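PDB 5TQB: assembly chaperone of ribosomal protein L4 (Acl4) from Chaetomium thermophilum, which probably binds ribosomal protein L4 as a dedicated chaperone, guarding it until it is assembled into the ribosome. Local coordinates for residues Leu8-Thr13 against Ala24-Thr29; Gly18-Ala23 against Gly49-Glu54. All coordinates share one frame; numbering follows the deposited sequence.

Contact 1: residues Leu8-Thr13 against Ala24-Thr29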
loop_
_atom_site.group_PDB
_atom_site.type_symbol
_atom_site.label_atom_id
_atom_site.label_comp_id
_atom_site.label_asym_id
_atom_site.label_seq_id
_atom_site.Cartn_x
_atom_site.Cartn_y
_atom_site.Cartn_z
ATOM N N LEU B 8 -22.990 -8.120 13.254
ATOM C CA LEU B 8 -21.857 -8.481 12.400
ATOM C C LEU B 8 -21.609 -7.403 11.355
ATOM O O LEU B 8 -20.464 -7.075 11.048
ATOM C CB LEU B 8 -22.096 -9.819 11.698
ATOM C CG LEU B 8 -22.093 -11.085 12.556
ATOM C CD1 LEU B 8 -22.256 -12.318 11.672
ATOM C CD2 LEU B 8 -20.824 -11.194 13.390
ATOM N N ASP B 9 -22.691 -6.862 10.806
ATOM C CA ASP B 9 -22.586 -5.808 9.811
ATOM C C ASP B 9 -22.047 -4.541 10.458
ATOM O O ASP B 9 -21.218 -3.845 9.880
ATOM C CB ASP B 9 -23.947 -5.548 9.167
ATOM C CG ASP B 9 -24.509 -6.777 8.479
ATOM O OD1 ASP B 9 -23.739 -7.735 8.257
ATOM O OD2 ASP B 9 -25.720 -6.786 8.155
ATOM N N ARG B 10 -22.510 -4.257 11.668
ATOM C CA ARG B 10 -22.050 -3.085 12.396
ATOM C C ARG B 10 -20.549 -3.175 12.672
ATOM O O ARG B 10 -19.811 -2.221 12.443
ATOM C CB ARG B 10 -22.829 -2.943 13.703
ATOM C CG ARG B 10 -22.411 -1.771 14.575
ATOM C CD ARG B 10 -22.627 -0.432 13.886
ATOM N NE ARG B 10 -22.111 0.669 14.698
ATOM C CZ ARG B 10 -21.691 1.834 14.213
ATOM N NH1 ARG B 10 -21.724 2.071 12.907
ATOM N NH2 ARG B 10 -21.233 2.766 15.037
ATOM N N ALA B 11 -20.098 -4.325 13.158
ATOM C CA ALA B 11 -18.689 -4.510 13.469
ATOM C C ALA B 11 -17.841 -4.395 12.204
ATOM O O ALA B 11 -16.727 -3.874 12.240
ATOM C CB ALA B 11 -18.465 -5.849 14.142
ATOM N N THR B 12 -18.382 -4.863 11.085
ATOM C CA THR B 12 -17.678 -4.789 9.812
ATOM C C THR B 12 -17.517 -3.343 9.356
ATOM O O THR B 12 -16.458 -2.959 8.850
ATOM C CB THR B 12 -18.401 -5.612 8.730
ATOM O OG1 THR B 12 -18.397 -6.993 9.111
ATOM C CG2 THR B 12 -17.706 -5.479 7.383
ATOM N N THR B 13 -18.564 -2.544 9.534
ATOM C CA THR B 13 -18.500 -1.124 9.210
ATOM C C THR B 13 -17.471 -0.444 10.097
ATOM O O THR B 13 -16.683 0.374 9.626
ATOM C CB THR B 13 -19.863 -0.434 9.402
ATOM O OG1 THR B 13 -20.842 -1.067 8.571
ATOM C CG2 THR B 13 -19.783 1.051 9.040
ATOM N N ALA B 24 -14.108 -4.991 17.846
ATOM C CA ALA B 24 -13.862 -6.200 18.615
ATOM C C ALA B 24 -14.952 -6.378 19.661
ATOM O O ALA B 24 -15.428 -7.486 19.895
ATOM C CB ALA B 24 -12.501 -6.140 19.273
ATOM N N LYS B 25 -15.350 -5.279 20.288
ATOM C CA LYS B 25 -16.394 -5.334 21.298
ATOM C C LYS B 25 -17.717 -5.774 20.683
ATOM O O LYS B 25 -18.381 -6.663 21.210
ATOM C CB LYS B 25 -16.557 -3.980 21.982
ATOM C CG LYS B 25 -15.428 -3.626 22.927
ATOM C CD LYS B 25 -15.763 -2.381 23.732
ATOM C CE LYS B 25 -14.639 -2.018 24.691
ATOM N NZ LYS B 25 -15.020 -0.913 25.618
ATOM N N VAL B 26 -18.094 -5.160 19.565
ATOM C CA VAL B 26 -19.370 -5.474 18.924
ATOM C C VAL B 26 -19.360 -6.884 18.334
ATOM O O VAL B 26 -20.371 -7.585 18.374
ATOM C CB VAL B 26 -19.727 -4.442 17.827
ATOM C CG1 VAL B 26 -21.019 -4.824 17.117
ATOM C CG2 VAL B 26 -19.867 -3.049 18.432
ATOM N N ALA B 27 -18.215 -7.293 17.794
ATOM C CA ALA B 27 -18.066 -8.627 17.215
ATOM C C ALA B 27 -18.123 -9.695 18.297
ATOM O O ALA B 27 -18.627 -10.793 18.069
ATOM C CB ALA B 27 -16.756 -8.728 16.440
ATOM N N ARG B 28 -17.602 -9.374 19.476
ATOM C CA ARG B 28 -17.639 -10.305 20.595
ATOM C C ARG B 28 -19.084 -10.522 21.043
ATOM O O ARG B 28 -19.560 -11.658 21.090
ATOM C CB ARG B 28 -16.765 -9.791 21.745
ATOM C CG ARG B 28 -17.060 -10.394 23.122
ATOM C CD ARG B 28 -17.066 -11.925 23.138
ATOM N NE ARG B 28 -15.847 -12.512 22.590
ATOM C CZ ARG B 28 -15.630 -13.821 22.485
ATOM N NH1 ARG B 28 -16.551 -14.689 22.885
ATOM N NH2 ARG B 28 -14.492 -14.264 21.975
ATOM N N THR B 29 -19.787 -9.436 21.355
ATOM C CA THR B 29 -21.181 -9.534 21.772
ATOM C C THR B 29 -21.996 -10.288 20.725
ATOM O O THR B 29 -22.812 -11.141 21.066
ATOM C CB THR B 29 -21.813 -8.144 22.024
ATOM O OG1 THR B 29 -21.697 -7.339 20.846
ATOM C CG2 THR B 29 -21.121 -7.441 23.182
#
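A11 on helix 4-16 meets V26 and A27 on helix 20-32, joining the arms of an antiparallel helical hairpin of the kind from which TPR-like proteins are built. The short segments run at 163° between their N-to-C directions, and their axes close to 8.4 Å, a spacing consistent with the two alanines at the interface. The CA atoms of A11 and V26 are 5.6 Å apart.

The contact between the helices is apolar, and no hydrogen bond crosses it. The methyl of A11 points at the opposite helix, where it touches two side chains: CB lies 4.1 Å from V26 CG1 and equally far from A27 CB. It also sits 3.9 Å from the backbone N of A27, so it rests against the main chain as well as the side chains. V26 directs CG1 across the gap because that methyl stands anti to its backbone N (chi1 177°). The same methyl also meets R10, whose aliphatic CG passes at 4.2 Å from it on the exposed margin of the contact. On the covered side, A11 packs on L47 and A27 on L48 and I51, all of helix 41-54, which closes over the hairpin.

The polar bonds stay within each helix. L8 O takes two donors, the N and the hydroxyl of T12, which approach from opposite faces of the carbonyl plane; T12 OG1 lies 2.8 Å from that oxygen. T13 grips D9 O in the same twofold way. Beyond the interface, R28 NH2 is hydrogen-bonded to Y64 OH. On helix 20-32 the hydroxyl of T29 folds back on its own backbone: OG1 donates to V26 O at 2.8 Å, standing 37° out of the carbonyl plane.

Contact 2: residues Gly18-Ala23 against Gly49-Glu54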
loop_
_atom_site.group_PDB
_atom_site.type_symbol
_atom_site.label_atom_id
_atom_site.label_comp_id
_atom_site.label_asym_id
_atom_site.label_seq_id
_atom_site.Cartn_x
_atom_site.Cartn_y
_atom_site.Cartn_z
ATOM N N GLY B 18 -11.705 1.911 10.486
ATOM C CA GLY B 18 -10.486 1.953 11.271
ATOM C C GLY B 18 -10.726 2.018 12.770
ATOM O O GLY B 18 -9.806 2.316 13.535
ATOM N N ASP B 19 -11.957 1.739 13.193
ATOM C CA ASP B 19 -12.295 1.734 14.615
ATOM C C ASP B 19 -12.252 0.300 15.139
ATOM O O ASP B 19 -13.279 -0.286 15.483
ATOM C CB ASP B 19 -13.672 2.363 14.849
ATOM C CG ASP B 19 -13.928 2.678 16.311
ATOM O OD1 ASP B 19 -13.253 2.081 17.179
ATOM O OD2 ASP B 19 -14.803 3.527 16.597
ATOM N N ILE B 20 -11.042 -0.244 15.212
ATOM C CA ILE B 20 -10.826 -1.659 15.501
ATOM C C ILE B 20 -11.232 -2.043 16.925
ATOM O O ILE B 20 -11.770 -3.126 17.149
ATOM C CB ILE B 20 -9.348 -2.041 15.254
ATOM C CG1 ILE B 20 -8.955 -1.683 13.817
ATOM C CG2 ILE B 20 -9.124 -3.530 15.506
ATOM C CD1 ILE B 20 -7.483 -1.833 13.520
ATOM N N GLU B 21 -10.979 -1.157 17.880
ATOM C CA GLU B 21 -11.289 -1.435 19.281
ATOM C C GLU B 21 -12.780 -1.709 19.480
ATOM O O GLU B 21 -13.167 -2.702 20.097
ATOM C CB GLU B 21 -10.864 -0.257 20.161
ATOM C CG GLU B 21 -9.413 0.171 19.984
ATOM C CD GLU B 21 -8.426 -0.945 20.277
ATOM O OE1 GLU B 21 -8.743 -1.828 21.103
ATOM O OE2 GLU B 21 -7.332 -0.937 19.676
ATOM N N THR B 22 -13.616 -0.824 18.953
ATOM C CA THR B 22 -15.056 -0.953 19.119
ATOM C C THR B 22 -15.601 -2.137 18.321
ATOM O O THR B 22 -16.566 -2.780 18.734
ATOM C CB THR B 22 -15.776 0.335 18.686
ATOM O OG1 THR B 22 -15.163 1.460 19.329
ATOM C CG2 THR B 22 -17.254 0.277 19.053
ATOM N N ALA B 23 -14.975 -2.420 17.182
ATOM C CA ALA B 23 -15.364 -3.553 16.351
ATOM C C ALA B 23 -15.208 -4.860 17.114
ATOM O O ALA B 23 -16.062 -5.739 17.039
ATOM C CB ALA B 23 -14.532 -3.585 15.080
ATOM N N GLY B 49 -11.446 -13.012 13.744
ATOM C CA GLY B 49 -10.099 -13.326 13.306
ATOM C C GLY B 49 -9.439 -12.143 12.624
ATOM O O GLY B 49 -8.309 -11.784 12.962
ATOM N N GLN B 50 -10.142 -11.551 11.656
ATOM C CA GLN B 50 -9.667 -10.359 10.953
ATOM C C GLN B 50 -9.341 -9.244 11.938
ATOM O O GLN B 50 -8.326 -8.564 11.806
ATOM C CB GLN B 50 -10.731 -9.823 9.986
ATOM C CG GLN B 50 -11.173 -10.777 8.894
ATOM C CD GLN B 50 -12.422 -10.296 8.162
ATOM O OE1 GLN B 50 -12.991 -9.261 8.497
ATOM N NE2 GLN B 50 -12.848 -11.052 7.157
ATOM N N ILE B 51 -10.217 -9.055 12.917
ATOM C CA ILE B 51 -10.084 -7.948 13.855
ATOM C C ILE B 51 -8.819 -8.086 14.682
ATOM O O ILE B 51 -8.081 -7.121 14.864
ATOM C CB ILE B 51 -11.308 -7.853 14.791
ATOM C CG1 ILE B 51 -12.539 -7.422 13.993
ATOM C CG2 ILE B 51 -11.062 -6.851 15.920
ATOM C CD1 ILE B 51 -13.871 -7.654 14.715
ATOM N N HIS B 52 -8.570 -9.289 15.178
ATOM C CA HIS B 52 -7.414 -9.516 16.026
ATOM C C HIS B 52 -6.114 -9.556 15.222
ATOM O O HIS B 52 -5.036 -9.348 15.773
ATOM C CB HIS B 52 -7.616 -10.779 16.859
ATOM C CG HIS B 52 -8.582 -10.589 17.987
ATOM N ND1 HIS B 52 -9.948 -10.577 17.804
ATOM C CD2 HIS B 52 -8.376 -10.368 19.306
ATOM C CE1 HIS B 52 -10.542 -10.377 18.965
ATOM N NE2 HIS B 52 -9.612 -10.247 19.894
ATOM N N VAL B 53 -6.219 -9.805 13.920
ATOM C CA VAL B 53 -5.064 -9.691 13.035
ATOM C C VAL B 53 -4.692 -8.225 12.927
ATOM O O VAL B 53 -3.528 -7.854 13.053
ATOM C CB VAL B 53 -5.362 -10.258 11.624
ATOM C CG1 VAL B 53 -4.559 -9.535 10.536
ATOM C CG2 VAL B 53 -5.085 -11.749 11.582
ATOM N N GLU B 54 -5.698 -7.393 12.689
ATOM C CA GLU B 54 -5.484 -5.961 12.556
ATOM C C GLU B 54 -4.985 -5.363 13.870
ATOM O O GLU B 54 -4.332 -4.322 13.871
ATOM C CB GLU B 54 -6.777 -5.275 12.114
ATOM C CG GLU B 54 -7.353 -5.835 10.818
ATOM C CD GLU B 54 -7.243 -4.871 9.651
ATOM O OE1 GLU B 54 -7.031 -5.333 8.509
ATOM O OE2 GLU B 54 -7.377 -3.649 9.873
#
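The E54 carboxylate is the flat group turned to I20, with OE2 4.1 Å from I20 CD1. Both E54 oxygens are held by hydrogen bonds with polar side chains of another protein's chain. The D19 carboxylate, at the N-cap of helix 20-32, is met from above its plane by T22 OG1, 2.9 Å from OD1, while T22 N reaches the same oxygen by a weak capping bond; outside the two segments, D19 OD2 pairs with a basic side chain of the other protein's chain. The H52 ring meets that of Y64, their planes about 40° apart.

Between the helices the contact is aliphatic. I20 forks over helix 41-54: CG2, anti to its backbone N, lies 3.9 Å from I51 CG2, and CD1 comes to 3.8 Å from E54 CB. The two isoleucines slide past each other in opposite directions, whereas I20 crosses E54 nearly at right angles. I51 CD1 reaches further, to 3.7 Å from A23 O and 4.1 Å from A23 CB. With an alanine in place of I20, I51 CG2 and E54 CB would probably lose the part of their apolar cover that I20 gives, opening a gap between the helices.

G18, with positive phi, ends helix 4-16 in a Schellman motif just ahead of the D19 cap. L14 and L15 of that helix pack on A23 and I51 respectively, while V53 faces A61 and Y65 of helix 58-71, placing helix 41-54 between its neighbours in the solenoid.

Both contacts use helix 20-32: contact 1 pairs it with helix 4-16 before it in the chain, contact 2 pairs its first turn with helix 41-54, almost all of which falls in the predicted TPR. Their centres are 9 Å apart and they merge through I51, whose CD1 touches A27 CB at 3.5 Å. Each is partly buried. In contact 1 A11 and A27 are buried, V26 fills the middle, and R10 lies at the open margin; contact 2 rests mainly on the branched I20 and I51, with A23 and E54 beside them. Charge also separates them: D19 and E54 of contact 2 bind another protein's chain, consistent with a client-binding surface, whereas contact 1 meets that chain through T12 packing.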